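Local coordinates for flagellar motor switch protein FliG (PDB 5TDY) that probably forms part of the switch complex at the base of the flagellar basal body, which sets the direction of flagellar rotation, at residues 8-13 with 44-49. Residues are numbered along the deposited sequence; the frame is centred on the assembly and turned at random.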
loop_
_atom_site.group_PDB
_atom_site.type_symbol
_atom_site.label_atom_id
_atom_site.label_comp_id
_atom_site.label_asym_id
_atom_site.label_seq_id
_atom_site.Cartn_x
_atom_site.Cartn_y
_atom_site.Cartn_z
ATOM N N GLY B 8 -4.469 10.966 7.112
ATOM C CA GLY B 8 -4.911 10.405 5.842
ATOM C C GLY B 8 -4.411 11.176 4.633
ATOM O O GLY B 8 -4.270 10.613 3.542
ATOM N N ARG B 9 -4.143 12.470 4.800
ATOM C CA ARG B 9 -3.593 13.251 3.701
ATOM C C ARG B 9 -2.164 12.821 3.397
ATOM O O ARG B 9 -1.789 12.661 2.229
ATOM C CB ARG B 9 -3.656 14.742 4.040
ATOM C CG ARG B 9 -5.074 15.326 4.099
ATOM C CD ARG B 9 -5.064 16.729 4.699
ATOM N NE ARG B 9 -4.827 16.695 6.145
ATOM C CZ ARG B 9 -4.663 17.771 6.912
ATOM N NH1 ARG B 9 -4.701 18.987 6.377
ATOM N NH2 ARG B 9 -4.456 17.632 8.215
ATOM N N ARG B 10 -1.362 12.605 4.442
ATOM C CA ARG B 10 0.005 12.141 4.245
ATOM C C ARG B 10 0.045 10.728 3.665
ATOM O O ARG B 10 0.935 10.403 2.865
ATOM C CB ARG B 10 0.766 12.204 5.562
ATOM C CG ARG B 10 2.191 11.740 5.451
ATOM C CD ARG B 10 3.004 12.113 6.668
ATOM N NE ARG B 10 4.380 11.633 6.532
ATOM C CZ ARG B 10 5.340 12.298 5.895
ATOM N NH1 ARG B 10 5.075 13.476 5.346
ATOM N NH2 ARG B 10 6.560 11.792 5.817
ATOM N N LYS B 11 -0.882 9.859 4.087
ATOM C CA LYS B 11 -0.941 8.520 3.503
ATOM C C LYS B 11 -1.106 8.593 1.990
ATOM O O LYS B 11 -0.384 7.926 1.246
ATOM C CB LYS B 11 -2.077 7.710 4.123
ATOM C CG LYS B 11 -1.821 7.302 5.567
ATOM C CD LYS B 11 -2.708 6.154 5.969
ATOM C CE LYS B 11 -3.826 6.610 6.860
ATOM N NZ LYS B 11 -4.289 5.464 7.684
ATOM N N ALA B 12 -2.045 9.410 1.513
ATOM C CA ALA B 12 -2.224 9.532 0.067
ATOM C C ALA B 12 -0.963 10.071 -0.602
ATOM O O ALA B 12 -0.609 9.646 -1.703
ATOM C CB ALA B 12 -3.425 10.431 -0.249
ATOM N N ALA B 13 -0.274 11.015 0.045
ATOM C CA ALA B 13 0.933 11.569 -0.551
ATOM C C ALA B 13 2.047 10.529 -0.605
ATOM O O ALA B 13 2.777 10.448 -1.600
ATOM C CB ALA B 13 1.384 12.811 0.223
ATOM N N ALA B 44 4.127 18.158 -2.262
ATOM C CA ALA B 44 5.253 19.086 -2.350
ATOM C C ALA B 44 5.909 19.300 -0.998
ATOM O O ALA B 44 7.125 19.492 -0.924
ATOM C CB ALA B 44 4.800 20.427 -2.930
ATOM N N ASN B 45 5.127 19.223 0.074
ATOM C CA ASN B 45 5.601 19.423 1.432
ATOM C C ASN B 45 5.749 18.113 2.201
ATOM O O ASN B 45 5.699 18.126 3.432
ATOM C CB ASN B 45 4.644 20.359 2.173
ATOM C CG ASN B 45 4.592 21.733 1.547
ATOM O OD1 ASN B 45 5.553 22.500 1.633
ATOM N ND2 ASN B 45 3.481 22.046 0.886
ATOM N N ILE B 46 5.931 16.986 1.505
ATOM C CA ILE B 46 5.939 15.696 2.186
ATOM C C ILE B 46 7.232 15.490 2.961
ATOM O O ILE B 46 7.252 14.771 3.969
ATOM C CB ILE B 46 5.688 14.550 1.186
ATOM C CG1 ILE B 46 5.320 13.259 1.922
ATOM C CG2 ILE B 46 6.898 14.296 0.320
ATOM C CD1 ILE B 46 5.049 12.088 0.972
ATOM N N GLY B 47 8.324 16.101 2.520
ATOM C CA GLY B 47 9.582 15.919 3.220
ATOM C C GLY B 47 10.175 14.530 3.024
ATOM O O GLY B 47 10.033 13.895 1.974
ATOM N N ARG B 48 10.880 14.069 4.050
ATOM C CA ARG B 48 11.409 12.714 4.083
ATOM C C ARG B 48 10.309 11.711 4.407
ATOM O O ARG B 48 9.452 11.967 5.255
ATOM C CB ARG B 48 12.516 12.610 5.137
ATOM C CG ARG B 48 12.674 11.213 5.745
ATOM C CD ARG B 48 13.558 11.162 6.998
ATOM N NE ARG B 48 14.684 12.104 6.936
ATOM C CZ ARG B 48 14.691 13.320 7.486
ATOM N NH1 ARG B 48 15.744 14.117 7.356
ATOM N NH2 ARG B 48 13.639 13.743 8.170
ATOM N N VAL B 49 10.342 10.567 3.730
ATOM C CA VAL B 49 9.449 9.446 4.010
ATOM C C VAL B 49 10.284 8.357 4.673
ATOM O O VAL B 49 11.275 7.897 4.100
ATOM C CB VAL B 49 8.764 8.924 2.734
ATOM C CG1 VAL B 49 7.962 7.651 3.031
ATOM C CG2 VAL B 49 7.845 9.975 2.138
#
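Arg-10 leaves helix 8-19 with CG anti to the backbone N and stays extended as far as NE; chi4 (85°) then turns the guanidinium out of the plane of the extended chain, so that NH1 and NH2 face the loop 44-49. Ile-46 meets it with CG1 also anti to its own N and CD1 extended beyond it, which brings CD1 against Ala-13 while the side chains of Arg-10 and Ile-46 cross at about a right angle. NH1 of Arg-10 gives a nearly straight hydrogen bond to the carbonyl O of Ile-46, 2.9 Å long with 174° at the hydrogen. NH2 of Arg-10 reaches O of Arg-48 at 3.0 Å, more bent at 131°. Both oxygens lie close to the guanidinium plane and offer an in-plane lone pair, so one flat group clasps two carbonyls on either side of Gly-47, whose positive phi lets the chain turn there. This is the non-helical link between helices 33-44 and 51-66 in the N-terminal domain of FliG, an all-helical unit, and Arg-10 ties it to the first helix of the chain. NE of Arg-10 is used as well, in a salt bridge to Glu-53 on helix 51-66, which should help fix the rotation of the guanidinium and balance its charge. Next to the two hydrogen bonds, CG1 of Ile-46 lies 3.4 Å from NH1 of Arg-10, and CD1 of Ile-46 rests 3.8 Å from CB of buried Ala-13. Val-14 and Val-17, further along helix 8-19, continue this apolar seat for Ile-46, while Ala-13 also packs on Ile-43 of helix 33-44.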